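PDB 2INC: toluene, o-xylene monooxygenase oxygenase subunit from Pseudomonas stutzeri, which probably serves as a non-catalytic partner in the oxygenase complex that hydroxylates toluene and o-xylene with molecular oxygen. Local coordinates for residues Ala127-Pro140 and Leu203-Asn216. Numbering follows the deposited sequence.
Sequences ALQMGSVYIHQIAP and LIAWDWGEAFTAIN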
loop_
_atom_site.group_PDB
_atom_site.type_symbol
_atom_site.label_atom_id
_atom_site.label_comp_id
_atom_site.label_asym_id
_atom_site.label_seq_id
_atom_site.Cartn_x
_atom_site.Cartn_y
_atom_site.Cartn_z
ATOM N N ALA B 127 -7.655 0.389 35.014
ATOM C CA ALA B 127 -6.928 -0.471 35.962
ATOM C C ALA B 127 -6.584 -1.806 35.291
ATOM O O ALA B 127 -5.509 -2.331 35.508
ATOM C CB ALA B 127 -7.777 -0.715 37.221
ATOM N N LEU B 128 -7.446 -2.306 34.415
ATOM C CA LEU B 128 -7.103 -3.524 33.674
ATOM C C LEU B 128 -5.982 -3.272 32.668
ATOM O O LEU B 128 -5.124 -4.165 32.427
ATOM C CB LEU B 128 -8.335 -4.080 32.953
ATOM C CG LEU B 128 -9.466 -4.659 33.806
ATOM C CD1 LEU B 128 -10.577 -5.108 32.842
ATOM C CD2 LEU B 128 -8.954 -5.811 34.640
ATOM N N GLN B 129 -6.032 -2.119 32.004
ATOM C CA GLN B 129 -4.992 -1.661 31.082
ATOM C C GLN B 129 -3.663 -1.663 31.803
ATOM O O GLN B 129 -2.680 -2.146 31.303
ATOM C CB GLN B 129 -5.345 -0.241 30.641
ATOM C CG GLN B 129 -4.368 0.400 29.623
ATOM C CD GLN B 129 -4.834 1.768 29.257
ATOM O OE1 GLN B 129 -6.008 2.089 29.470
ATOM N NE2 GLN B 129 -3.912 2.618 28.743
ATOM N N MET B 130 -3.623 -1.100 33.000
ATOM C CA MET B 130 -2.416 -1.131 33.805
ATOM C C MET B 130 -1.985 -2.542 34.201
ATOM O O MET B 130 -0.784 -2.882 34.180
ATOM C CB MET B 130 -2.656 -0.331 35.084
ATOM C CG MET B 130 -2.803 1.151 34.793
ATOM S SD MET B 130 -3.404 1.951 36.321
ATOM C CE MET B 130 -1.970 1.834 37.410
ATOM N N GLY B 131 -2.959 -3.360 34.580
ATOM C CA GLY B 131 -2.722 -4.786 34.927
ATOM C C GLY B 131 -2.066 -5.549 33.823
ATOM O O GLY B 131 -1.021 -6.192 34.017
ATOM N N SER B 132 -2.648 -5.485 32.635
ATOM C CA SER B 132 -2.091 -6.227 31.520
ATOM C C SER B 132 -0.773 -5.664 30.977
ATOM O O SER B 132 0.066 -6.426 30.446
ATOM C CB SER B 132 -3.138 -6.401 30.379
ATOM O OG SER B 132 -3.497 -5.112 29.888
ATOM N N VAL B 133 -0.525 -4.358 31.161
ATOM C CA VAL B 133 0.718 -3.796 30.660
ATOM C C VAL B 133 1.838 -4.099 31.681
ATOM O O VAL B 133 3.022 -4.093 31.335
ATOM C CB VAL B 133 0.601 -2.254 30.358
ATOM C CG1 VAL B 133 0.808 -1.464 31.559
ATOM C CG2 VAL B 133 1.517 -1.833 29.171
ATOM N N TYR B 134 1.458 -4.371 32.929
ATOM C CA TYR B 134 2.459 -4.934 33.853
ATOM C C TYR B 134 2.834 -6.356 33.457
ATOM O O TYR B 134 4.044 -6.672 33.371
ATOM C CB TYR B 134 2.096 -4.783 35.332
ATOM C CG TYR B 134 3.180 -5.420 36.161
ATOM C CD1 TYR B 134 2.987 -6.702 36.736
ATOM C CD2 TYR B 134 4.430 -4.831 36.257
ATOM C CE1 TYR B 134 4.019 -7.313 37.463
ATOM C CE2 TYR B 134 5.493 -5.467 36.992
ATOM C CZ TYR B 134 5.245 -6.690 37.569
ATOM O OH TYR B 134 6.293 -7.302 38.267
ATOM N N ILE B 135 1.864 -7.188 33.104
ATOM C CA ILE B 135 2.216 -8.566 32.606
ATOM C C ILE B 135 3.197 -8.487 31.430
ATOM O O ILE B 135 4.199 -9.227 31.373
ATOM C CB ILE B 135 0.946 -9.371 32.268
ATOM C CG1 ILE B 135 0.151 -9.529 33.573
ATOM C CG2 ILE B 135 1.245 -10.761 31.555
ATOM C CD1 ILE B 135 -1.329 -10.045 33.501
ATOM N N HIS B 136 2.903 -7.601 30.484
ATOM C CA HIS B 136 3.791 -7.354 29.345
ATOM C C HIS B 136 5.240 -7.332 29.766
ATOM O O HIS B 136 6.064 -8.030 29.184
ATOM C CB HIS B 136 3.403 -6.015 28.683
ATOM C CG HIS B 136 4.389 -5.527 27.673
ATOM N ND1 HIS B 136 4.057 -5.329 26.355
ATOM C CD2 HIS B 136 5.705 -5.225 27.781
ATOM C CE1 HIS B 136 5.119 -4.884 25.700
ATOM N NE2 HIS B 136 6.133 -4.823 26.544
ATOM N N GLN B 137 5.574 -6.477 30.734
ATOM C CA GLN B 137 6.960 -6.117 30.976
ATOM C C GLN B 137 7.696 -7.147 31.877
ATOM O O GLN B 137 8.929 -7.134 31.962
ATOM C CB GLN B 137 7.037 -4.686 31.534
ATOM C CG GLN B 137 6.479 -4.517 32.906
ATOM C CD GLN B 137 6.129 -3.055 33.195
ATOM O OE1 GLN B 137 5.049 -2.533 32.824
ATOM N NE2 GLN B 137 6.995 -2.413 33.845
ATOM N N ILE B 138 6.969 -8.055 32.521
ATOM C CA ILE B 138 7.628 -9.060 33.401
ATOM C C ILE B 138 7.482 -10.507 32.859
ATOM O O ILE B 138 8.114 -11.427 33.399
ATOM C CB ILE B 138 7.041 -8.913 34.830
ATOM C CG1 ILE B 138 7.904 -9.511 35.963
ATOM C CG2 ILE B 138 5.596 -9.436 34.868
ATOM C CD1 ILE B 138 9.327 -8.889 36.132
ATOM N N ALA B 139 6.696 -10.718 31.811
ATOM C CA ALA B 139 6.586 -12.096 31.250
ATOM C C ALA B 139 7.951 -12.603 30.756
ATOM O O ALA B 139 8.766 -11.815 30.245
ATOM C CB ALA B 139 5.582 -12.155 30.084
ATOM N N PRO B 140 8.200 -13.940 30.868
ATOM C CA PRO B 140 9.489 -14.474 30.423
ATOM C C PRO B 140 9.725 -14.854 28.938
ATOM O O PRO B 140 10.774 -15.442 28.650
ATOM C CB PRO B 140 9.633 -15.735 31.278
ATOM C CG PRO B 140 8.203 -16.219 31.414
ATOM C CD PRO B 140 7.340 -15.002 31.452
ATOM N N LEU B 203 -3.171 -5.318 41.385
ATOM C CA LEU B 203 -2.165 -4.482 40.760
ATOM C C LEU B 203 -0.809 -4.468 41.447
ATOM O O LEU B 203 0.167 -3.925 40.883
ATOM C CB LEU B 203 -2.693 -3.039 40.570
ATOM C CG LEU B 203 -3.750 -2.920 39.441
ATOM C CD1 LEU B 203 -4.218 -1.449 39.423
ATOM C CD2 LEU B 203 -3.106 -3.255 38.168
ATOM N N ILE B 204 -0.743 -4.997 42.671
ATOM C CA ILE B 204 0.549 -5.104 43.365
ATOM C C ILE B 204 1.052 -6.536 43.497
ATOM O O ILE B 204 2.010 -6.825 44.252
ATOM C CB ILE B 204 0.564 -4.303 44.689
ATOM C CG1 ILE B 204 -0.403 -4.891 45.713
ATOM C CG2 ILE B 204 0.242 -2.817 44.385
ATOM C CD1 ILE B 204 -0.246 -4.279 47.082
ATOM N N ALA B 205 0.470 -7.443 42.714
ATOM C CA ALA B 205 0.967 -8.819 42.652
ATOM C C ALA B 205 2.093 -8.884 41.576
ATOM O O ALA B 205 1.769 -9.005 40.381
ATOM C CB ALA B 205 -0.173 -9.719 42.225
ATOM N N TRP B 206 3.373 -8.795 41.973
ATOM C CA TRP B 206 4.437 -8.501 41.003
ATOM C C TRP B 206 5.025 -9.727 40.305
ATOM O O TRP B 206 5.638 -9.617 39.235
ATOM C CB TRP B 206 5.573 -7.686 41.627
ATOM C CG TRP B 206 5.172 -6.498 42.388
ATOM C CD1 TRP B 206 5.441 -6.257 43.710
ATOM C CD2 TRP B 206 4.520 -5.324 41.885
ATOM N NE1 TRP B 206 4.979 -5.007 44.067
ATOM C CE2 TRP B 206 4.412 -4.413 42.964
ATOM C CE3 TRP B 206 4.037 -4.945 40.615
ATOM C CZ2 TRP B 206 3.812 -3.166 42.831
ATOM C CZ3 TRP B 206 3.449 -3.719 40.469
ATOM C CH2 TRP B 206 3.341 -2.823 41.589
ATOM N N ASP B 207 4.836 -10.893 40.910
ATOM C CA ASP B 207 5.304 -12.126 40.323
ATOM C C ASP B 207 4.582 -12.319 39.005
ATOM O O ASP B 207 3.363 -12.185 38.961
ATOM C CB ASP B 207 4.976 -13.245 41.269
ATOM C CG ASP B 207 5.445 -14.563 40.762
ATOM O OD1 ASP B 207 6.506 -15.012 41.224
ATOM O OD2 ASP B 207 4.787 -15.122 39.874
ATOM N N TRP B 208 5.299 -12.636 37.932
ATOM C CA TRP B 208 4.631 -12.650 36.631
ATOM C C TRP B 208 3.469 -13.625 36.593
ATOM O O TRP B 208 2.381 -13.301 36.038
ATOM C CB TRP B 208 5.614 -12.860 35.473
ATOM C CG TRP B 208 5.960 -14.308 35.151
ATOM C CD1 TRP B 208 6.965 -15.025 35.657
ATOM C CD2 TRP B 208 5.236 -15.176 34.271
ATOM N NE1 TRP B 208 6.953 -16.311 35.131
ATOM C CE2 TRP B 208 5.891 -16.417 34.279
ATOM C CE3 TRP B 208 4.112 -15.003 33.455
ATOM C CZ2 TRP B 208 5.475 -17.491 33.491
ATOM C CZ3 TRP B 208 3.664 -16.093 32.678
ATOM C CH2 TRP B 208 4.343 -17.321 32.726
ATOM N N GLY B 209 3.681 -14.806 37.195
ATOM C CA GLY B 209 2.656 -15.879 37.156
ATOM C C GLY B 209 1.470 -15.527 38.033
ATOM O O GLY B 209 0.324 -15.776 37.686
ATOM N N GLU B 210 1.733 -14.939 39.183
ATOM C CA GLU B 210 0.625 -14.420 39.997
ATOM C C GLU B 210 -0.144 -13.306 39.315
ATOM O O GLU B 210 -1.385 -13.223 39.445
ATOM C CB GLU B 210 1.082 -13.927 41.359
ATOM C CG GLU B 210 -0.142 -13.898 42.271
ATOM C CD GLU B 210 0.158 -13.533 43.712
ATOM O OE1 GLU B 210 1.322 -13.212 44.032
ATOM O OE2 GLU B 210 -0.800 -13.591 44.520
ATOM N N ALA B 211 0.580 -12.421 38.627
ATOM C CA ALA B 211 -0.052 -11.298 37.910
ATOM C C ALA B 211 -0.955 -11.794 36.834
ATOM O O ALA B 211 -2.102 -11.351 36.721
ATOM C CB ALA B 211 1.023 -10.332 37.315
ATOM N N PHE B 212 -0.460 -12.736 36.049
ATOM C CA PHE B 212 -1.280 -13.415 35.084
ATOM C C PHE B 212 -2.536 -14.054 35.686
ATOM O O PHE B 212 -3.634 -13.933 35.127
ATOM C CB PHE B 212 -0.426 -14.429 34.343
ATOM C CG PHE B 212 -1.214 -15.374 33.454
ATOM C CD1 PHE B 212 -1.778 -14.929 32.264
ATOM C CD2 PHE B 212 -1.362 -16.690 33.821
ATOM C CE1 PHE B 212 -2.518 -15.776 31.445
ATOM C CE2 PHE B 212 -2.106 -17.574 33.005
ATOM C CZ PHE B 212 -2.670 -17.100 31.809
ATOM N N THR B 213 -2.379 -14.793 36.787
ATOM C CA THR B 213 -3.532 -15.440 37.416
ATOM C C THR B 213 -4.483 -14.394 37.959
ATOM O O THR B 213 -5.683 -14.391 37.657
ATOM C CB THR B 213 -3.049 -16.407 38.517
ATOM O OG1 THR B 213 -2.145 -17.350 37.922
ATOM C CG2 THR B 213 -4.241 -17.135 39.155
ATOM N N ALA B 214 -3.969 -13.451 38.732
ATOM C CA ALA B 214 -4.846 -12.499 39.335
ATOM C C ALA B 214 -5.591 -11.673 38.303
ATOM O O ALA B 214 -6.810 -11.471 38.444
ATOM C CB ALA B 214 -4.097 -11.621 40.383
ATOM N N ILE B 215 -4.904 -11.221 37.250
ATOM C CA ILE B 215 -5.555 -10.324 36.265
ATOM C C ILE B 215 -6.342 -11.119 35.225
ATOM O O ILE B 215 -7.500 -10.829 34.962
ATOM C CB ILE B 215 -4.510 -9.474 35.512
ATOM C CG1 ILE B 215 -3.734 -8.592 36.469
ATOM C CG2 ILE B 215 -5.195 -8.647 34.426
ATOM C CD1 ILE B 215 -4.622 -7.619 37.187
ATOM N N ASN B 216 -5.717 -12.121 34.638
ATOM C CA ASN B 216 -6.335 -12.737 33.470
ATOM C C ASN B 216 -7.212 -13.881 33.871
ATOM O O ASN B 216 -8.200 -14.209 33.155
ATOM C CB ASN B 216 -5.294 -13.246 32.474
ATOM C CG ASN B 216 -4.963 -12.193 31.380
ATOM O OD1 ASN B 216 -5.018 -11.007 31.638
ATOM N ND2 ASN B 216 -4.620 -12.648 30.181
#
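Pro-140 lies over one face of the Trp-208 indole, its CD in a CH-pi contact 3.5 Å from the centroid of the six-membered ring. Over one face of the Tyr-134 ring, offset toward the rim, comes CE3 of Trp-206, an edge-to-face pair with planes at 74°. The carbonyl O of Trp-206 sits in plane at the edge of the tyrosine ring and accepts a hydrogen bond of 2.6 Å from Tyr-134 OH, directed onto a lone pair. Trp-206 thus meets the phenol at both face and hydroxyl, and the same OH is also hydrogen-bonded to Trp-50 NE1. A chi1 of 179° swings the phenol of Tyr-134 away from its backbone N and out to the loop 203-207. Helices 127-138 and 208-216 run roughly antiparallel, at 153°, within the helical ferritin-like fold of the hydroxylase family. Between them Ile-135 enters as a knob among Ala-211, Phe-212, Ile-215 and Asn-216, its CD1 3.7 Å from Phe-212 CA. At Gly-131, where a CB would run into Ile-215 CD1, the bare CA lies 4.1 Å from that methyl, while Leu-203 CD2 lies 3.6 Å from Gly-131 N. At the other end, Ile-138 CG2 packs 3.5 Å from Trp-208 CB. Replacing Trp-208 by an alanine is likely to lose the indole face that Pro-140 CD rests on and open a gap beside it. Asp-207 OD2 caps the helix, accepting from Glu-210 N and, weakly, from Gly-209 N.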